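PDB 4R78: choline kinase from Streptococcus pneumoniae, which probably transfers a phosphate group from ATP to choline, giving phosphocholine, and has a protein kinase-like fold. Local coordinates for residues N96-I101 and I105-Y110; T135-A140 and M224-A229; P199-E204 and Y211-E216. All blocks are in the same frame, centred on the assembly; numbering follows the deposited sequence.

Interaction 1: residues N96-I101 and I105-Y110; sequences NYLFDI and IKVNEY. With AMP (adenosine monophosphate), chain C.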
loop_
_atom_site.group_PDB
_atom_site.type_symbol
_atom_site.label_atom_id
_atom_site.label_comp_id
_atom_site.label_asym_id
_atom_site.label_seq_id
_atom_site.Cartn_x
_atom_site.Cartn_y
_atom_site.Cartn_z
ATOM N N ASN A 96 11.126 -12.885 -1.502
ATOM C CA ASN A 96 10.097 -13.406 -2.400
ATOM C C ASN A 96 10.494 -14.747 -3.018
ATOM O O ASN A 96 11.634 -14.915 -3.465
ATOM C CB ASN A 96 9.812 -12.397 -3.517
ATOM C CG ASN A 96 8.719 -12.865 -4.460
ATOM O OD1 ASN A 96 7.558 -13.020 -4.067
ATOM N ND2 ASN A 96 9.088 -13.101 -5.708
ATOM N N TYR A 97 9.548 -15.686 -3.050
ATOM C CA TYR A 97 9.761 -16.982 -3.702
ATOM C C TYR A 97 9.008 -17.124 -5.023
ATOM O O TYR A 97 9.501 -17.750 -5.966
ATOM C CB TYR A 97 9.384 -18.126 -2.762
ATOM C CG TYR A 97 10.357 -18.306 -1.629
ATOM C CD1 TYR A 97 11.596 -18.905 -1.845
ATOM C CD2 TYR A 97 10.046 -17.877 -0.340
ATOM C CE1 TYR A 97 12.502 -19.075 -0.810
ATOM C CE2 TYR A 97 10.950 -18.045 0.710
ATOM C CZ TYR A 97 12.178 -18.642 0.460
ATOM O OH TYR A 97 13.086 -18.827 1.481
ATOM N N LEU A 98 7.810 -16.551 -5.079
ATOM C CA LEU A 98 6.976 -16.615 -6.273
ATOM C C LEU A 98 6.169 -15.334 -6.428
ATOM O O LEU A 98 5.679 -14.777 -5.445
ATOM C CB LEU A 98 6.032 -17.823 -6.203
ATOM C CG LEU A 98 5.405 -18.315 -7.508
ATOM C CD1 LEU A 98 6.412 -19.132 -8.315
ATOM C CD2 LEU A 98 4.165 -19.143 -7.215
ATOM N N PHE A 99 6.055 -14.856 -7.662
ATOM C CA PHE A 99 5.160 -13.747 -7.970
ATOM C C PHE A 99 4.389 -14.148 -9.220
ATOM O O PHE A 99 4.891 -14.037 -10.343
ATOM C CB PHE A 99 5.935 -12.438 -8.161
ATOM C CG PHE A 99 5.083 -11.193 -8.054
ATOM C CD1 PHE A 99 4.898 -10.560 -6.827
ATOM C CD2 PHE A 99 4.471 -10.648 -9.179
ATOM C CE1 PHE A 99 4.116 -9.404 -6.722
ATOM C CE2 PHE A 99 3.694 -9.487 -9.087
ATOM C CZ PHE A 99 3.520 -8.864 -7.858
ATOM N N ASP A 100 3.174 -14.641 -9.004
ATOM C CA ASP A 100 2.368 -15.229 -10.067
ATOM C C ASP A 100 1.607 -14.163 -10.848
ATOM O O ASP A 100 0.713 -13.496 -10.319
ATOM C CB ASP A 100 1.400 -16.266 -9.489
ATOM C CG ASP A 100 0.598 -16.981 -10.562
ATOM O OD1 ASP A 100 -0.609 -16.692 -10.684
ATOM O OD2 ASP A 100 1.173 -17.838 -11.271
ATOM N N ILE A 101 1.988 -14.018 -12.112
ATOM C CA ILE A 101 1.382 -13.077 -13.051
ATOM C C ILE A 101 -0.026 -13.499 -13.476
ATOM O O ILE A 101 -0.898 -12.655 -13.703
ATOM C CB ILE A 101 2.301 -12.930 -14.311
ATOM C CG1 ILE A 101 3.643 -12.283 -13.937
ATOM C CG2 ILE A 101 1.608 -12.175 -15.430
ATOM C CD1 ILE A 101 3.511 -10.967 -13.192
ATOM N N ILE A 105 -0.586 -13.379 -7.363
ATOM C CA ILE A 105 -0.341 -14.019 -6.071
ATOM C C ILE A 105 1.144 -13.948 -5.731
ATOM O O ILE A 105 1.995 -14.369 -6.518
ATOM C CB ILE A 105 -0.797 -15.512 -6.065
ATOM C CG1 ILE A 105 -2.282 -15.650 -6.429
ATOM C CG2 ILE A 105 -0.518 -16.164 -4.711
ATOM C CD1 ILE A 105 -2.710 -17.071 -6.761
ATOM N N LYS A 106 1.436 -13.411 -4.550
ATOM C CA LYS A 106 2.801 -13.288 -4.058
ATOM C C LYS A 106 3.035 -14.321 -2.969
ATOM O O LYS A 106 2.226 -14.460 -2.052
ATOM C CB LYS A 106 3.026 -11.873 -3.513
ATOM C CG LYS A 106 4.422 -11.623 -2.945
ATOM C CD LYS A 106 4.602 -10.160 -2.527
ATOM C CE LYS A 106 3.870 -9.831 -1.229
ATOM N NZ LYS A 106 3.939 -8.372 -0.900
ATOM N N VAL A 107 4.136 -15.059 -3.089
ATOM C CA VAL A 107 4.507 -16.045 -2.081
ATOM C C VAL A 107 5.869 -15.670 -1.511
ATOM O O VAL A 107 6.873 -15.667 -2.227
ATOM C CB VAL A 107 4.552 -17.479 -2.659
ATOM C CG1 VAL A 107 4.853 -18.491 -1.556
ATOM C CG2 VAL A 107 3.245 -17.826 -3.362
ATOM N N ASN A 108 5.884 -15.353 -0.218
ATOM C CA ASN A 108 7.067 -14.834 0.463
ATOM C C ASN A 108 7.485 -15.708 1.637
ATOM O O ASN A 108 6.728 -16.575 2.080
ATOM C CB ASN A 108 6.792 -13.408 0.969
ATOM C CG ASN A 108 6.936 -12.350 -0.117
ATOM O OD1 ASN A 108 7.210 -12.652 -1.278
ATOM N ND2 ASN A 108 6.744 -11.094 0.263
ATOM N N GLU A 109 8.690 -15.464 2.144
ATOM C CA GLU A 109 9.148 -16.106 3.370
ATOM C C GLU A 109 8.213 -15.793 4.537
ATOM O O GLU A 109 7.626 -14.706 4.609
ATOM C CB GLU A 109 10.582 -15.676 3.705
ATOM C CG GLU A 109 10.731 -14.206 4.105
ATOM C CD GLU A 109 12.121 -13.852 4.594
ATOM O OE1 GLU A 109 12.584 -12.742 4.272
ATOM O OE2 GLU A 109 12.750 -14.678 5.295
ATOM N N TYR A 110 8.065 -16.766 5.432
ATOM C CA TYR A 110 7.379 -16.555 6.699
ATOM C C TYR A 110 8.425 -16.337 7.782
ATOM O O TYR A 110 9.302 -17.177 7.997
ATOM C CB TYR A 110 6.484 -17.753 7.046
ATOM C CG TYR A 110 5.817 -17.681 8.412
ATOM C CD1 TYR A 110 4.895 -16.678 8.712
ATOM C CD2 TYR A 110 6.098 -18.627 9.394
ATOM C CE1 TYR A 110 4.275 -16.613 9.959
ATOM C CE2 TYR A 110 5.482 -18.573 10.643
ATOM C CZ TYR A 110 4.573 -17.564 10.916
ATOM O OH TYR A 110 3.963 -17.504 12.152
HETATM P P AMP C . -0.925 -6.359 5.516
HETATM O O1P AMP C . -1.586 -5.574 4.408
HETATM O O2P AMP C . -1.841 -6.710 6.663
HETATM O O3P AMP C . 0.422 -5.823 5.935
HETATM O "O5'" AMP C . -0.574 -7.783 4.853
HETATM C "C5'" AMP C . 0.588 -8.502 5.263
HETATM C "C4'" AMP C . 0.465 -8.892 6.730
HETATM O "O4'" AMP C . 0.889 -10.248 6.909
HETATM C "C3'" AMP C . 1.351 -8.028 7.613
HETATM O "O3'" AMP C . 0.580 -7.048 8.315
HETATM C "C2'" AMP C . 2.024 -8.993 8.569
HETATM O "O2'" AMP C . 1.316 -9.048 9.806
HETATM C "C1'" AMP C . 1.915 -10.355 7.906
HETATM N N9 AMP C . 3.212 -10.734 7.283
HETATM C C8 AMP C . 3.656 -10.323 6.079
HETATM N N7 AMP C . 4.872 -10.844 5.785
HETATM C C5 AMP C . 5.227 -11.620 6.820
HETATM C C6 AMP C . 6.393 -12.468 7.157
HETATM N N6 AMP C . 7.431 -12.577 6.294
HETATM N N1 AMP C . 6.380 -13.122 8.342
HETATM C C2 AMP C . 5.349 -13.014 9.203
HETATM N N3 AMP C . 4.256 -12.260 8.961
HETATM C C4 AMP C . 4.134 -11.549 7.808
#

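Interaction 2: residues T135-A140 and M224-A229; sequences TIHTSA and MWDLAA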
loop_
_atom_site.group_PDB
_atom_site.type_symbol
_atom_site.label_atom_id
_atom_site.label_comp_id
_atom_site.label_asym_id
_atom_site.label_seq_id
_atom_site.Cartn_x
_atom_site.Cartn_y
_atom_site.Cartn_z
ATOM N N THR A 135 15.777 5.964 2.144
ATOM C CA THR A 135 16.373 4.927 1.303
ATOM C C THR A 135 15.572 4.725 0.017
ATOM O O THR A 135 16.144 4.675 -1.078
ATOM C CB THR A 135 16.523 3.593 2.067
ATOM O OG1 THR A 135 17.514 3.739 3.095
ATOM C CG2 THR A 135 16.942 2.468 1.131
ATOM N N ILE A 136 14.253 4.615 0.142
ATOM C CA ILE A 136 13.437 4.406 -1.049
ATOM C C ILE A 136 13.391 5.655 -1.927
ATOM O O ILE A 136 13.582 5.567 -3.135
ATOM C CB ILE A 136 12.019 3.818 -0.751
ATOM C CG1 ILE A 136 11.198 3.671 -2.040
ATOM C CG2 ILE A 136 11.265 4.649 0.257
ATOM C CD1 ILE A 136 11.786 2.709 -3.063
ATOM N N HIS A 137 13.185 6.821 -1.319
ATOM C CA HIS A 137 13.023 8.038 -2.110
ATOM C C HIS A 137 14.291 8.531 -2.797
ATOM O O HIS A 137 14.204 9.235 -3.803
ATOM C CB HIS A 137 12.365 9.151 -1.292
ATOM C CG HIS A 137 10.996 8.796 -0.806
ATOM N ND1 HIS A 137 10.414 9.394 0.289
ATOM C CD2 HIS A 137 10.106 7.876 -1.250
ATOM C CE1 HIS A 137 9.215 8.875 0.486
ATOM N NE2 HIS A 137 9.005 7.951 -0.435
ATOM N N THR A 138 15.452 8.140 -2.272
ATOM C CA THR A 138 16.738 8.513 -2.868
ATOM C C THR A 138 17.415 7.340 -3.588
ATOM O O THR A 138 18.606 7.407 -3.906
ATOM C CB THR A 138 17.718 9.065 -1.810
ATOM O OG1 THR A 138 18.069 8.022 -0.893
ATOM C CG2 THR A 138 17.109 10.245 -1.050
ATOM N N SER A 139 16.662 6.272 -3.841
ATOM C CA SER A 139 17.224 5.050 -4.432
ATOM C C SER A 139 17.733 5.240 -5.859
ATOM O O SER A 139 18.546 4.442 -6.334
ATOM C CB SER A 139 16.186 3.927 -4.419
ATOM O OG SER A 139 15.199 4.143 -5.416
ATOM N N ALA A 140 17.249 6.294 -6.520
ATOM C CA ALA A 140 17.492 6.567 -7.944
ATOM C C ALA A 140 16.940 5.478 -8.869
ATOM O O ALA A 140 17.207 5.483 -10.073
ATOM C CB ALA A 140 18.984 6.820 -8.221
ATOM N N MET A 224 6.042 13.145 -1.333
ATOM C CA MET A 224 5.096 13.652 -0.343
ATOM C C MET A 224 3.821 12.807 -0.261
ATOM O O MET A 224 3.120 12.839 0.745
ATOM C CB MET A 224 4.783 15.138 -0.556
ATOM C CG MET A 224 5.956 16.088 -0.280
ATOM S SD MET A 224 6.747 15.873 1.335
ATOM C CE MET A 224 8.172 14.882 0.888
ATOM N N TRP A 225 3.543 12.023 -1.307
ATOM C CA TRP A 225 2.461 11.037 -1.240
ATOM C C TRP A 225 2.750 10.027 -0.128
ATOM O O TRP A 225 1.879 9.718 0.691
ATOM C CB TRP A 225 2.295 10.312 -2.581
ATOM C CG TRP A 225 1.326 9.163 -2.519
ATOM C CD1 TRP A 225 1.565 7.920 -2.000
ATOM C CD2 TRP A 225 -0.029 9.148 -2.988
ATOM N NE1 TRP A 225 0.445 7.136 -2.111
ATOM C CE2 TRP A 225 -0.550 7.860 -2.712
ATOM C CE3 TRP A 225 -0.858 10.097 -3.602
ATOM C CZ2 TRP A 225 -1.859 7.492 -3.041
ATOM C CZ3 TRP A 225 -2.165 9.728 -3.932
ATOM C CH2 TRP A 225 -2.650 8.437 -3.642
ATOM N N ASP A 226 3.976 9.504 -0.113
ATOM C CA ASP A 226 4.370 8.521 0.897
ATOM C C ASP A 226 4.324 9.105 2.308
ATOM O O ASP A 226 3.872 8.444 3.248
ATOM C CB ASP A 226 5.758 7.952 0.601
ATOM C CG ASP A 226 5.731 6.789 -0.378
ATOM O OD1 ASP A 226 4.634 6.381 -0.828
ATOM O OD2 ASP A 226 6.825 6.284 -0.689
ATOM N N LEU A 227 4.784 10.345 2.457
ATOM C CA LEU A 227 4.738 11.000 3.756
ATOM C C LEU A 227 3.293 11.201 4.222
ATOM O O LEU A 227 2.963 10.904 5.374
ATOM C CB LEU A 227 5.521 12.316 3.742
ATOM C CG LEU A 227 7.030 12.202 3.991
ATOM C CD1 LEU A 227 7.778 11.382 2.939
ATOM C CD2 LEU A 227 7.634 13.570 4.096
ATOM N N ALA A 228 2.433 11.660 3.314
ATOM C CA ALA A 228 1.009 11.797 3.606
ATOM C C ALA A 228 0.398 10.480 4.075
ATOM O O ALA A 228 -0.349 10.458 5.050
ATOM C CB ALA A 228 0.262 12.348 2.405
ATOM N N ALA A 229 0.737 9.387 3.393
ATOM C CA ALA A 229 0.201 8.074 3.746
ATOM C C ALA A 229 0.657 7.618 5.125
ATOM O O ALA A 229 -0.165 7.184 5.933
ATOM C CB ALA A 229 0.557 7.037 2.685
#

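Interaction 3: residues P199-E204 and Y211-E216; sequences PENFIE and YLIDWE. With AMP (adenosine monophosphate), chain C.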
loop_
_atom_site.group_PDB
_atom_site.type_symbol
_atom_site.label_atom_id
_atom_site.label_comp_id
_atom_site.label_asym_id
_atom_site.label_seq_id
_atom_site.Cartn_x
_atom_site.Cartn_y
_atom_site.Cartn_z
ATOM N N PRO A 199 0.690 1.293 8.733
ATOM C CA PRO A 199 1.700 0.851 9.697
ATOM C C PRO A 199 1.929 -0.659 9.688
ATOM O O PRO A 199 3.048 -1.106 9.954
ATOM C CB PRO A 199 1.147 1.322 11.048
ATOM C CG PRO A 199 -0.272 1.598 10.822
ATOM C CD PRO A 199 -0.452 1.958 9.389
ATOM N N GLU A 200 0.891 -1.429 9.357
ATOM C CA GLU A 200 1.007 -2.890 9.317
ATOM C C GLU A 200 1.861 -3.401 8.150
ATOM O O GLU A 200 2.106 -4.604 8.034
ATOM C CB GLU A 200 -0.372 -3.572 9.357
ATOM C CG GLU A 200 -1.259 -3.360 8.130
ATOM C CD GLU A 200 -2.172 -2.139 8.240
ATOM O OE1 GLU A 200 -3.180 -2.094 7.499
ATOM O OE2 GLU A 200 -1.895 -1.223 9.048
ATOM N N ASN A 201 2.320 -2.489 7.294
ATOM C CA ASN A 201 3.302 -2.843 6.267
ATOM C C ASN A 201 4.743 -2.771 6.770
ATOM O O ASN A 201 5.686 -3.004 6.014
ATOM C CB ASN A 201 3.099 -2.018 4.991
ATOM C CG ASN A 201 1.991 -2.575 4.113
ATOM O OD1 ASN A 201 1.536 -3.702 4.314
ATOM N ND2 ASN A 201 1.556 -1.795 3.135
ATOM N N PHE A 202 4.904 -2.458 8.054
ATOM C CA PHE A 202 6.199 -2.568 8.712
ATOM C C PHE A 202 6.162 -3.763 9.648
ATOM O O PHE A 202 5.272 -3.870 10.499
ATOM C CB PHE A 202 6.526 -1.294 9.493
ATOM C CG PHE A 202 6.769 -0.086 8.627
ATOM C CD1 PHE A 202 8.055 0.235 8.205
ATOM C CD2 PHE A 202 5.715 0.738 8.246
ATOM C CE1 PHE A 202 8.288 1.363 7.410
ATOM C CE2 PHE A 202 5.935 1.865 7.449
ATOM C CZ PHE A 202 7.225 2.176 7.033
ATOM N N ILE A 203 7.112 -4.675 9.468
ATOM C CA ILE A 203 7.196 -5.859 10.321
ATOM C C ILE A 203 8.622 -6.024 10.834
ATOM O O ILE A 203 9.589 -5.719 10.130
ATOM C CB ILE A 203 6.677 -7.158 9.626
ATOM C CG1 ILE A 203 7.579 -7.563 8.457
ATOM C CG2 ILE A 203 5.217 -6.998 9.177
ATOM C CD1 ILE A 203 7.409 -9.011 8.023
ATOM N N GLU A 204 8.737 -6.485 12.073
ATOM C CA GLU A 204 10.029 -6.586 12.735
ATOM C C GLU A 204 10.397 -8.044 12.990
ATOM O O GLU A 204 9.592 -8.815 13.516
ATOM C CB GLU A 204 10.009 -5.791 14.046
ATOM C CG GLU A 204 11.376 -5.519 14.655
ATOM C CD GLU A 204 11.300 -4.548 15.819
ATOM O OE1 GLU A 204 11.189 -3.326 15.576
ATOM O OE2 GLU A 204 11.349 -5.007 16.978
ATOM N N TYR A 211 11.409 -4.549 8.434
ATOM C CA TYR A 211 11.080 -4.668 7.021
ATOM C C TYR A 211 9.929 -3.747 6.653
ATOM O O TYR A 211 9.058 -3.466 7.476
ATOM C CB TYR A 211 10.681 -6.106 6.683
ATOM C CG TYR A 211 11.796 -7.116 6.803
ATOM C CD1 TYR A 211 12.675 -7.338 5.744
ATOM C CD2 TYR A 211 11.955 -7.866 7.966
ATOM C CE1 TYR A 211 13.693 -8.279 5.844
ATOM C CE2 TYR A 211 12.971 -8.805 8.079
ATOM C CZ TYR A 211 13.832 -9.009 7.015
ATOM O OH TYR A 211 14.838 -9.936 7.118
ATOM N N LEU A 212 9.947 -3.274 5.412
ATOM C CA LEU A 212 8.800 -2.610 4.801
ATOM C C LEU A 212 8.307 -3.517 3.676
ATOM O O LEU A 212 9.056 -3.810 2.742
ATOM C CB LEU A 212 9.187 -1.224 4.279
ATOM C CG LEU A 212 8.155 -0.431 3.468
ATOM C CD1 LEU A 212 6.813 -0.319 4.197
ATOM C CD2 LEU A 212 8.693 0.947 3.123
ATOM N N ILE A 213 7.054 -3.958 3.781
ATOM C CA ILE A 213 6.520 -5.006 2.909
ATOM C C ILE A 213 5.359 -4.513 2.050
ATOM O O ILE A 213 4.944 -3.358 2.155
ATOM C CB ILE A 213 6.075 -6.252 3.729
ATOM C CG1 ILE A 213 4.873 -5.908 4.619
ATOM C CG2 ILE A 213 7.256 -6.807 4.527
ATOM C CD1 ILE A 213 4.148 -7.111 5.175
ATOM N N ASP A 214 4.861 -5.404 1.193
ATOM C CA ASP A 214 3.647 -5.192 0.401
ATOM C C ASP A 214 3.750 -3.995 -0.541
ATOM O O ASP A 214 3.052 -2.987 -0.398
ATOM C CB ASP A 214 2.400 -5.151 1.297
ATOM C CG ASP A 214 2.017 -6.525 1.836
ATOM O OD1 ASP A 214 2.681 -7.532 1.500
ATOM O OD2 ASP A 214 1.030 -6.599 2.592
ATOM N N TRP A 215 4.630 -4.152 -1.523
ATOM C CA TRP A 215 4.931 -3.119 -2.501
ATOM C C TRP A 215 4.033 -3.188 -3.742
ATOM O O TRP A 215 4.397 -2.663 -4.794
ATOM C CB TRP A 215 6.409 -3.225 -2.899
ATOM C CG TRP A 215 7.346 -2.906 -1.768
ATOM C CD1 TRP A 215 7.623 -3.683 -0.680
ATOM C CD2 TRP A 215 8.119 -1.714 -1.616
ATOM N NE1 TRP A 215 8.525 -3.050 0.144
ATOM C CE2 TRP A 215 8.845 -1.837 -0.409
ATOM C CE3 TRP A 215 8.265 -0.549 -2.380
ATOM C CZ2 TRP A 215 9.710 -0.836 0.050
ATOM C CZ3 TRP A 215 9.123 0.444 -1.926
ATOM C CH2 TRP A 215 9.839 0.290 -0.724
ATOM N N GLU A 216 2.854 -3.796 -3.614
ATOM C CA GLU A 216 1.951 -3.992 -4.762
ATOM C C GLU A 216 1.536 -2.711 -5.479
ATOM O O GLU A 216 1.184 -2.748 -6.655
ATOM C CB GLU A 216 0.691 -4.768 -4.358
ATOM C CG GLU A 216 0.903 -6.269 -4.184
ATOM C CD GLU A 216 1.866 -6.608 -3.055
ATOM O OE1 GLU A 216 1.727 -6.020 -1.961
ATOM O OE2 GLU A 216 2.762 -7.451 -3.275
HETATM P P AMP C . -0.925 -6.359 5.516
HETATM O O1P AMP C . -1.586 -5.574 4.408
HETATM O O2P AMP C . -1.841 -6.710 6.663
HETATM O O3P AMP C . 0.422 -5.823 5.935
HETATM O "O5'" AMP C . -0.574 -7.783 4.853
HETATM C "C5'" AMP C . 0.588 -8.502 5.263
HETATM C "C4'" AMP C . 0.465 -8.892 6.730
HETATM O "O4'" AMP C . 0.889 -10.248 6.909
HETATM C "C3'" AMP C . 1.351 -8.028 7.613
HETATM O "O3'" AMP C . 0.580 -7.048 8.315
HETATM C "C2'" AMP C . 2.024 -8.993 8.569
HETATM O "O2'" AMP C . 1.316 -9.048 9.806
HETATM C "C1'" AMP C . 1.915 -10.355 7.906
HETATM N N9 AMP C . 3.212 -10.734 7.283
HETATM C C8 AMP C . 3.656 -10.323 6.079
HETATM N N7 AMP C . 4.872 -10.844 5.785
HETATM C C5 AMP C . 5.227 -11.620 6.820
HETATM C C6 AMP C . 6.393 -12.468 7.157
HETATM N N6 AMP C . 7.431 -12.577 6.294
HETATM N N1 AMP C . 6.380 -13.122 8.342
HETATM C C2 AMP C . 5.349 -13.014 9.203
HETATM N N3 AMP C . 4.256 -12.260 8.961
HETATM C C4 AMP C . 4.134 -11.549 7.808
#

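Interaction 1: residues N96-I101 and I105-Y110
Val-107 O takes two donors from the adjoining strand, Tyr-97 N at 2.8 Å and Leu-98 N at 3.1 Å, the second in the carbonyl plane on a lone pair. Two consecutive residues facing one make this a classic beta bulge. Beyond it the pairing is regular: Val-107 N binds Leu-98 O at 2.8 Å in an almost straight bond (175°), and Asp-100 and Ile-105 form the next hydrogen-bonded pair. Burial divides the contact by strand. Ile-105, Lys-106 and Val-107 of the inner strand are buried, as is Phe-99, whose CD1 comes within 4.0 Å of Lys-106 CB, the ring slanting across the lysine stem. A bend at chi3 (75°) carries Lys-106 NZ away from strand 96-100 to salt bridges with Asp-214 and Glu-216. Tyr-97, Leu-98 and Asp-100 of the outer strand are partly exposed. Leu-98 CB still runs alongside Val-107 CB at 3.9 Å, while Tyr-97, at the bulge, turns its ring edge to the backbone, CE2 lying 3.7 Å from Glu-109 N. Glu-109 O in turn lies 2.7 Å from AMP N6. The arrangement is a bulged antiparallel hairpin at the margin of the N-lobe sheet, leading into the adenine-binding hinge of the kinase-like fold.

Interaction 2: residues T135-A140 and M224-A229
The imidazole of His-137 is met along its edge: Asp-226 OD2 and CB and Leu-227 CD1 all lie near the ring plane, and within the two segments no atom of helix 223-233 stacks over the ring. The carboxylate of Asp-226 is turned 30° from the imidazole, and its OD1 lies at the edge of the Trp-225 indole, in plane, where Trp-225 NE1 bonds Ile-195 O. His-137 NE2 donates to Asp-226 OD2 over 2.8 Å with an N-H...O angle of 174°, reaching the oxygen on its anti side and somewhat out of the carboxylate plane. The first torsion of His-137 (chi1 -61°) sets CG beside its own backbone N, and the ring spans the distance between backbones whose nearest CA atoms, those of His-137 and Asp-226, are 9.2 Å apart. Leu-227 CD1 adds an apolar touch at 3.8 Å from His-137 CE1. The Tyr-248 hydroxyl bonds His-137 ND1, fixing the ring from its other nitrogen, while OD1 and OD2 of Asp-226 accept from the backbone amides of Ile-195 and His-194. This agrees with the aspartate of the protein kinase F helix, which holds the catalytic-loop backbone in the same way. The contact thus ties the C-terminal end of helix 126-137 to helix 223-233, with the loop after strand 191-193 gripped by Asp-226 and helix 238-248 packing against Leu-227.

Interaction 3: residues P199-E204 and Y211-E216
Asn-201 O accepts from Ile-213 N at 2.8 Å, and the next pair is bonded both ways: Ile-203 N gives to Tyr-211 O at 3.0 Å and Tyr-211 N to Ile-203 O at 2.7 Å, the latter nearly straight (173°). Leu-212 O is satisfied from its own segment by Trp-215 NE1 at 2.8 Å, a donor standing well above the carbonyl plane (49° out of it), and Ile-213 O by His-194 NE2. Phe-202 N binds Pro-199 O. Leu-212 CD1 sits over the Phe-202 ring in a CH-pi contact. Ile-203, on the face it shares with Tyr-211, crosses Ile-213 of the following loop at about a right angle, and both turn CD1 to the nucleotide, Ile-203 CD1 lying 3.6 Å from AMP C5. Glu-200 O accepts a hydrogen bond from AMP O3' at 2.9 Å. The amide of Asn-201 is held by its ND2, which binds Asp-196 O, and OD1 comes 2.9 Å from AMP O3P. Asn-201 OD1 and Asp-214 OD2, 3.4 Å apart, are two acceptors with no bond between them; the amide and carboxylate planes are 83° apart. Asp-214 OD2 faces AMP O5' and has a long, weak ion pair with Lys-65, while OD1 is taken by Lys-106. Such converging acceptors beside a phosphate are consistent with the magnesium-binding asparagine and aspartate of kinases of this fold.

How the interactions relate
Interaction 1 comes first along the chain; the hairpin of interaction 3 then falls between the two helices that interaction 2 brings together. Interaction 1 belongs to the five-stranded N-lobe sheet, interaction 3 to the small three-stranded sheet, and interaction 2 to helices 126-137 and 223-233. The centres of interactions 1 and 3 are about 15 Å apart. AMP lies between them, and Lys-106 of interaction 1 bridges to Asp-214 and Glu-216 of interaction 3, linking the two sheets across the nucleotide site. Interaction 2 has its centre about 14 Å from that of interaction 3, with which it shares a packing contact, Ile-136 CD1 to Trp-215 CZ3 at 3.7 Å. Interactions 1 and 2, with centres about 24 Å apart, do not touch.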